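Local coordinates for MSM0271 protein (Mycobacterium smegmatis, PDB 5SUH) that assembles into double-ringed trimers in the shell of the mycobacterial RMM microcompartment, where it probably takes part in transport across the shell, at residues L171-M176 with R209-G214; H142-D147 with E218-R223. One frame throughout, in Å; residues are numbered along the deposited sequence.

Contact 1 joins the two central strands of the second BMC domain's sheet, and contact 2 lays the edge strand of that sheet along its C-terminal helix. Their centres are about 8 Å apart. Segment 142-147 borders segment 171-176 directly: Leu-171 N lies 2.7 Å from Ile-145 O, and Val-173 N lies 3.1 Å from Asp-143 O, both probable hydrogen bonds. On the other side of contact 1, strand 208-214 runs almost straight into helix 216-232, which turns back over the sheet to reach Ile-144. Leu-172 and Tyr-174 face that helix, whereas Val-173, Glu-175 and Tyr-211 face a second subunit, which also meets segment 142-147 through Asp-143.

Contact 1 of 2, residues L171-M176 with R209-G214; sequences LLVYEM and RLYIGG
Leu-172 and Tyr-174 pair with Ile-212 and Leu-210 in the central antiparallel ladder of the four-stranded sheet of a circularly permuted BMC domain. Both are hydrogen-bonded pairs. Leu-172 N reaches Ile-212 O at 2.7 Å and Ile-212 N returns to Leu-172 O at 3.0 Å, while Tyr-174 and Leu-210 exchange a second couple of backbone bonds. The side chains of these four residues share one face. There Leu-172, Tyr-174 and Leu-210 touch helix 216-232, and the Tyr-174 hydroxyl is hydrogen-bonded to Thr-227. The CB atoms of Tyr-174 and Leu-210 come within 4.2 Å, but the phenol ring leads away from the neighbouring strand.

On the other face, Val-173, Tyr-211, Glu-175 and Arg-209 pack against a second subunit, while Leu-171 packs on Ile-165. Val-173 and Tyr-211 lie side by side; CG1 of Val-173 makes an off-centre CH-pi contact, 4.3 Å from the centroid of the Tyr-211 ring. Leu-171 CD1 approaches the edge of that ring, and the Tyr-211 hydroxyl is hydrogen-bonded to Glu-79 of the second subunit.

Glu-175 and Arg-209 form a buried salt bridge. With CG anti to the backbone N (chi1 -171°), the extended Glu-175 puts OE2 at the guanidinium edge, in its plane, the carboxylate turned by 62°. The grip is side-on: NE, 2.8 Å from OE2, comes from above the carboxylate plane by the straighter bond (161°), and NH2, at 3.2 Å, nearly along the C-O axis. The second subunit also holds each partner: its Leu-76 N donates to Glu-175 OE1, and Arg-209 NH2 to its Glu-100 O.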
loop_
_atom_site.group_PDB
_atom_site.type_symbol
_atom_site.label_atom_id
_atom_site.label_comp_id
_atom_site.label_asym_id
_atom_site.label_seq_id
_atom_site.Cartn_x
_atom_site.Cartn_y
_atom_site.Cartn_z
ATOM N N LEU A 171 -8.204 -17.016 -23.302
ATOM C CA LEU A 171 -8.435 -15.731 -22.654
ATOM C C LEU A 171 -9.145 -14.722 -23.574
ATOM O O LEU A 171 -8.686 -14.469 -24.693
ATOM C CB LEU A 171 -7.109 -15.150 -22.192
ATOM C CG LEU A 171 -7.111 -13.711 -21.710
ATOM C CD1 LEU A 171 -7.875 -13.634 -20.384
ATOM C CD2 LEU A 171 -5.668 -13.229 -21.592
ATOM N N LEU A 172 -10.265 -14.162 -23.107
ATOM C CA LEU A 172 -10.917 -13.062 -23.821
ATOM C C LEU A 172 -10.615 -11.724 -23.162
ATOM O O LEU A 172 -10.807 -11.569 -21.946
ATOM C CB LEU A 172 -12.424 -13.262 -23.858
ATOM C CG LEU A 172 -13.281 -12.040 -24.185
ATOM C CD1 LEU A 172 -13.081 -11.552 -25.624
ATOM C CD2 LEU A 172 -14.735 -12.368 -23.908
ATOM N N VAL A 173 -10.140 -10.762 -23.946
ATOM C CA VAL A 173 -9.972 -9.407 -23.413
ATOM C C VAL A 173 -10.919 -8.504 -24.190
ATOM O O VAL A 173 -11.094 -8.677 -25.404
ATOM C CB VAL A 173 -8.497 -8.870 -23.496
ATOM C CG1 VAL A 173 -7.578 -9.576 -22.483
ATOM C CG2 VAL A 173 -7.931 -8.987 -24.910
ATOM N N TYR A 174 -11.549 -7.563 -23.487
ATOM C CA TYR A 174 -12.531 -6.663 -24.093
ATOM C C TYR A 174 -12.412 -5.263 -23.485
ATOM O O TYR A 174 -12.521 -5.076 -22.253
ATOM C CB TYR A 174 -13.944 -7.193 -23.874
ATOM C CG TYR A 174 -14.917 -6.918 -24.989
ATOM C CD1 TYR A 174 -15.503 -7.973 -25.690
ATOM C CD2 TYR A 174 -15.281 -5.612 -25.332
ATOM C CE1 TYR A 174 -16.417 -7.734 -26.722
ATOM C CE2 TYR A 174 -16.185 -5.370 -26.358
ATOM C CZ TYR A 174 -16.755 -6.445 -27.045
ATOM O OH TYR A 174 -17.659 -6.237 -28.070
ATOM N N GLU A 175 -12.187 -4.281 -24.343
ATOM C CA GLU A 175 -11.998 -2.925 -23.882
ATOM C C GLU A 175 -13.041 -1.983 -24.493
ATOM O O GLU A 175 -13.280 -2.014 -25.704
ATOM C CB GLU A 175 -10.567 -2.449 -24.212
ATOM C CG GLU A 175 -10.211 -1.104 -23.556
ATOM C CD GLU A 175 -8.749 -0.693 -23.725
ATOM O OE1 GLU A 175 -8.029 -1.268 -24.575
ATOM O OE2 GLU A 175 -8.315 0.209 -22.984
ATOM N N MET A 176 -13.591 -1.099 -23.661
ATOM C CA MET A 176 -14.665 -0.171 -24.056
ATOM C C MET A 176 -14.569 1.171 -23.334
ATOM O O MET A 176 -13.841 1.302 -22.331
ATOM C CB MET A 176 -16.021 -0.786 -23.745
ATOM C CG MET A 176 -16.150 -1.021 -22.225
ATOM S SD MET A 176 -17.023 -2.513 -21.836
ATOM C CE MET A 176 -15.783 -3.742 -22.229
ATOM N N ARG A 209 -11.871 -2.427 -18.846
ATOM C CA ARG A 209 -11.230 -3.635 -19.346
ATOM C C ARG A 209 -11.792 -4.882 -18.663
ATOM O O ARG A 209 -11.947 -4.943 -17.421
ATOM C CB ARG A 209 -9.711 -3.565 -19.151
ATOM C CG ARG A 209 -9.007 -2.553 -20.057
ATOM C CD ARG A 209 -8.814 -1.223 -19.360
ATOM N NE ARG A 209 -8.128 -0.236 -20.197
ATOM C CZ ARG A 209 -7.168 0.564 -19.728
ATOM N NH1 ARG A 209 -6.776 0.454 -18.450
ATOM N NH2 ARG A 209 -6.578 1.433 -20.525
ATOM N N LEU A 210 -12.061 -5.887 -19.492
ATOM C CA LEU A 210 -12.628 -7.146 -19.043
ATOM C C LEU A 210 -11.662 -8.295 -19.394
ATOM O O LEU A 210 -11.208 -8.401 -20.537
ATOM C CB LEU A 210 -14.001 -7.349 -19.702
ATOM C CG LEU A 210 -14.822 -8.591 -19.336
ATOM C CD1 LEU A 210 -14.922 -8.723 -17.811
ATOM C CD2 LEU A 210 -16.208 -8.555 -19.976
ATOM N N TYR A 211 -11.341 -9.135 -18.405
ATOM C CA TYR A 211 -10.512 -10.340 -18.595
ATOM C C TYR A 211 -11.319 -11.582 -18.204
ATOM O O TYR A 211 -11.694 -11.752 -17.039
ATOM C CB TYR A 211 -9.241 -10.305 -17.741
ATOM C CG TYR A 211 -8.149 -9.331 -18.120
ATOM C CD1 TYR A 211 -8.269 -7.963 -17.830
ATOM C CD2 TYR A 211 -6.943 -9.782 -18.645
ATOM C CE1 TYR A 211 -7.235 -7.068 -18.125
ATOM C CE2 TYR A 211 -5.911 -8.905 -18.936
ATOM C CZ TYR A 211 -6.065 -7.550 -18.684
ATOM O OH TYR A 211 -5.028 -6.687 -18.975
ATOM N N ILE A 212 -11.541 -12.465 -19.165
ATOM C CA ILE A 212 -12.347 -13.677 -18.986
ATOM C C ILE A 212 -11.625 -14.936 -19.497
ATOM O O ILE A 212 -11.050 -14.946 -20.592
ATOM C CB ILE A 212 -13.724 -13.497 -19.703
ATOM C CG1 ILE A 212 -14.636 -12.620 -18.853
ATOM C CG2 ILE A 212 -14.411 -14.819 -19.944
ATOM C CD1 ILE A 212 -15.949 -12.350 -19.506
ATOM N N GLY A 213 -11.636 -15.985 -18.690
ATOM C CA GLY A 213 -10.991 -17.247 -19.023
ATOM C C GLY A 213 -11.987 -18.387 -19.147
ATOM O O GLY A 213 -13.048 -18.356 -18.527
ATOM N N GLY A 214 -11.677 -19.369 -19.988
ATOM C CA GLY A 214 -12.538 -20.536 -20.153
ATOM C C GLY A 214 -12.122 -21.373 -21.345
ATOM O O GLY A 214 -11.023 -21.152 -21.910
#

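Contact 2 of 2, residues H142-D147 with E218-R223; sequences HDIITD and EVTVAR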
loop_
_atom_site.group_PDB
_atom_site.type_symbol
_atom_site.label_atom_id
_atom_site.label_comp_id
_atom_site.label_asym_id
_atom_site.label_seq_id
_atom_site.Cartn_x
_atom_site.Cartn_y
_atom_site.Cartn_z
ATOM N N HIS A 142 -11.046 -5.895 -28.794
ATOM C CA HIS A 142 -11.351 -7.231 -28.256
ATOM C C HIS A 142 -10.527 -8.287 -29.023
ATOM O O HIS A 142 -10.130 -8.068 -30.173
ATOM C CB HIS A 142 -12.863 -7.551 -28.270
ATOM C CG HIS A 142 -13.487 -7.513 -29.629
ATOM N ND1 HIS A 142 -13.200 -8.448 -30.612
ATOM C CD2 HIS A 142 -14.389 -6.671 -30.169
ATOM C CE1 HIS A 142 -13.891 -8.164 -31.695
ATOM N NE2 HIS A 142 -14.627 -7.093 -31.458
ATOM N N ASP A 143 -10.241 -9.397 -28.351
ATOM C CA ASP A 143 -9.467 -10.487 -28.917
ATOM C C ASP A 143 -9.584 -11.747 -28.068
ATOM O O ASP A 143 -9.878 -11.668 -26.864
ATOM C CB ASP A 143 -7.998 -10.090 -29.036
ATOM C CG ASP A 143 -7.233 -10.937 -30.046
ATOM O OD1 ASP A 143 -7.841 -11.787 -30.749
ATOM O OD2 ASP A 143 -6.002 -10.754 -30.123
ATOM N N ILE A 144 -9.364 -12.906 -28.695
ATOM C CA ILE A 144 -9.359 -14.191 -27.987
ATOM C C ILE A 144 -7.983 -14.833 -28.161
ATOM O O ILE A 144 -7.614 -15.216 -29.258
ATOM C CB ILE A 144 -10.474 -15.136 -28.500
ATOM C CG1 ILE A 144 -11.841 -14.583 -28.124
ATOM C CG2 ILE A 144 -10.338 -16.546 -27.914
ATOM C CD1 ILE A 144 -12.990 -15.378 -28.687
ATOM N N ILE A 145 -7.228 -14.908 -27.069
ATOM C CA ILE A 145 -5.933 -15.568 -27.029
ATOM C C ILE A 145 -6.162 -17.018 -26.587
ATOM O O ILE A 145 -6.489 -17.283 -25.415
ATOM C CB ILE A 145 -4.953 -14.874 -26.035
ATOM C CG1 ILE A 145 -4.482 -13.539 -26.588
ATOM C CG2 ILE A 145 -3.711 -15.751 -25.759
ATOM C CD1 ILE A 145 -5.283 -12.388 -26.143
ATOM N N THR A 146 -6.007 -17.960 -27.505
ATOM C CA THR A 146 -6.180 -19.370 -27.145
ATOM C C THR A 146 -4.918 -19.985 -26.537
ATOM O O THR A 146 -3.808 -19.538 -26.818
ATOM C CB THR A 146 -6.607 -20.211 -28.345
ATOM O OG1 THR A 146 -5.586 -20.184 -29.347
ATOM C CG2 THR A 146 -7.897 -19.675 -28.910
ATOM N N ASP A 147 -5.115 -20.963 -25.654
ATOM C CA ASP A 147 -4.025 -21.755 -25.085
ATOM C C ASP A 147 -2.917 -20.853 -24.513
ATOM O O ASP A 147 -1.774 -20.869 -24.981
ATOM C CB ASP A 147 -3.474 -22.702 -26.171
ATOM C CG ASP A 147 -2.493 -23.740 -25.626
ATOM O OD1 ASP A 147 -2.637 -24.136 -24.447
ATOM O OD2 ASP A 147 -1.587 -24.181 -26.382
ATOM N N GLU A 218 -16.669 -21.301 -24.622
ATOM C CA GLU A 218 -17.226 -20.402 -23.589
ATOM C C GLU A 218 -16.831 -18.915 -23.844
ATOM O O GLU A 218 -17.711 -18.047 -23.847
ATOM C CB GLU A 218 -16.744 -20.810 -22.184
ATOM C CG GLU A 218 -17.435 -22.007 -21.568
ATOM C CD GLU A 218 -16.775 -22.488 -20.255
ATOM O OE1 GLU A 218 -15.536 -22.277 -20.083
ATOM O OE2 GLU A 218 -17.519 -23.066 -19.404
ATOM N N VAL A 219 -15.552 -18.626 -24.144
ATOM C CA VAL A 219 -15.133 -17.239 -24.295
ATOM C C VAL A 219 -15.637 -16.646 -25.611
ATOM O O VAL A 219 -15.828 -15.432 -25.691
ATOM C CB VAL A 219 -13.577 -17.061 -24.204
ATOM C CG1 VAL A 219 -13.070 -17.467 -22.837
ATOM C CG2 VAL A 219 -12.821 -17.814 -25.301
ATOM N N THR A 220 -15.860 -17.492 -26.630
ATOM C CA THR A 220 -16.422 -17.052 -27.910
ATOM C C THR A 220 -17.918 -16.741 -27.779
ATOM O O THR A 220 -18.412 -15.769 -28.355
ATOM C CB THR A 220 -16.206 -18.096 -29.012
ATOM O OG1 THR A 220 -14.808 -18.247 -29.247
ATOM C CG2 THR A 220 -16.869 -17.684 -30.315
ATOM N N VAL A 221 -18.636 -17.559 -27.014
ATOM C CA VAL A 221 -20.044 -17.304 -26.749
ATOM C C VAL A 221 -20.233 -15.999 -25.970
ATOM O O VAL A 221 -21.160 -15.224 -26.250
ATOM C CB VAL A 221 -20.669 -18.480 -25.992
ATOM C CG1 VAL A 221 -22.080 -18.147 -25.450
ATOM C CG2 VAL A 221 -20.748 -19.665 -26.915
ATOM N N ALA A 222 -19.346 -15.744 -25.009
ATOM C CA ALA A 222 -19.427 -14.511 -24.214
ATOM C C ALA A 222 -19.118 -13.287 -25.067
ATOM O O ALA A 222 -19.873 -12.314 -25.037
ATOM C CB ALA A 222 -18.521 -14.577 -23.042
ATOM N N ARG A 223 -18.056 -13.348 -25.873
ATOM C CA ARG A 223 -17.711 -12.189 -26.694
ATOM C C ARG A 223 -18.852 -11.790 -27.660
ATOM O O ARG A 223 -19.181 -10.594 -27.784
ATOM C CB ARG A 223 -16.450 -12.435 -27.515
ATOM C CG ARG A 223 -16.126 -11.227 -28.416
ATOM C CD ARG A 223 -15.299 -11.606 -29.590
ATOM N NE ARG A 223 -16.068 -12.558 -30.399
ATOM C CZ ARG A 223 -15.546 -13.336 -31.350
ATOM N NH1 ARG A 223 -16.334 -14.175 -32.009
ATOM N NH2 ARG A 223 -14.236 -13.312 -31.620
#
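Ile-144 contributes the most surface to this contact, pointing from the edge strand toward helix 216-232 and touching three of its residues. Its two branches divide the work. CG2 packs on CG2 of Val-219 at 3.8 Å, an apolar contact; Val-219 also rests on Leu-172 of the next strand. The other branch, extended at chi2 (175°), carries CD1 between Thr-220 and Arg-223. There the methyl lies 3.4 Å from Thr-220 OG1, a hydroxyl already hydrogen-bonded to the Thr-216 carbonyl one helical turn earlier.

Arg-223 crosses Ile-144 at about a right angle. A bend at chi3 (62°) turns its guanidinium so that one face meets the isoleucine methyl, with NH2 3.8 Å from CD1. Nearer the backbone on the same side chain, CD of Arg-223 sits 3.9 Å from ND1 of His-142, whose imidazole is inclined 59° to the guanidinium plane and also meets the ring of Tyr-174. No hydrogen bond joins strand and helix here, which run antiparallel with their axes 9.7 Å apart. Such side-chain packing of a helix along one face of an antiparallel sheet belongs to the alpha+beta fold of BMC shell domains, in which helices cover an antiparallel sheet.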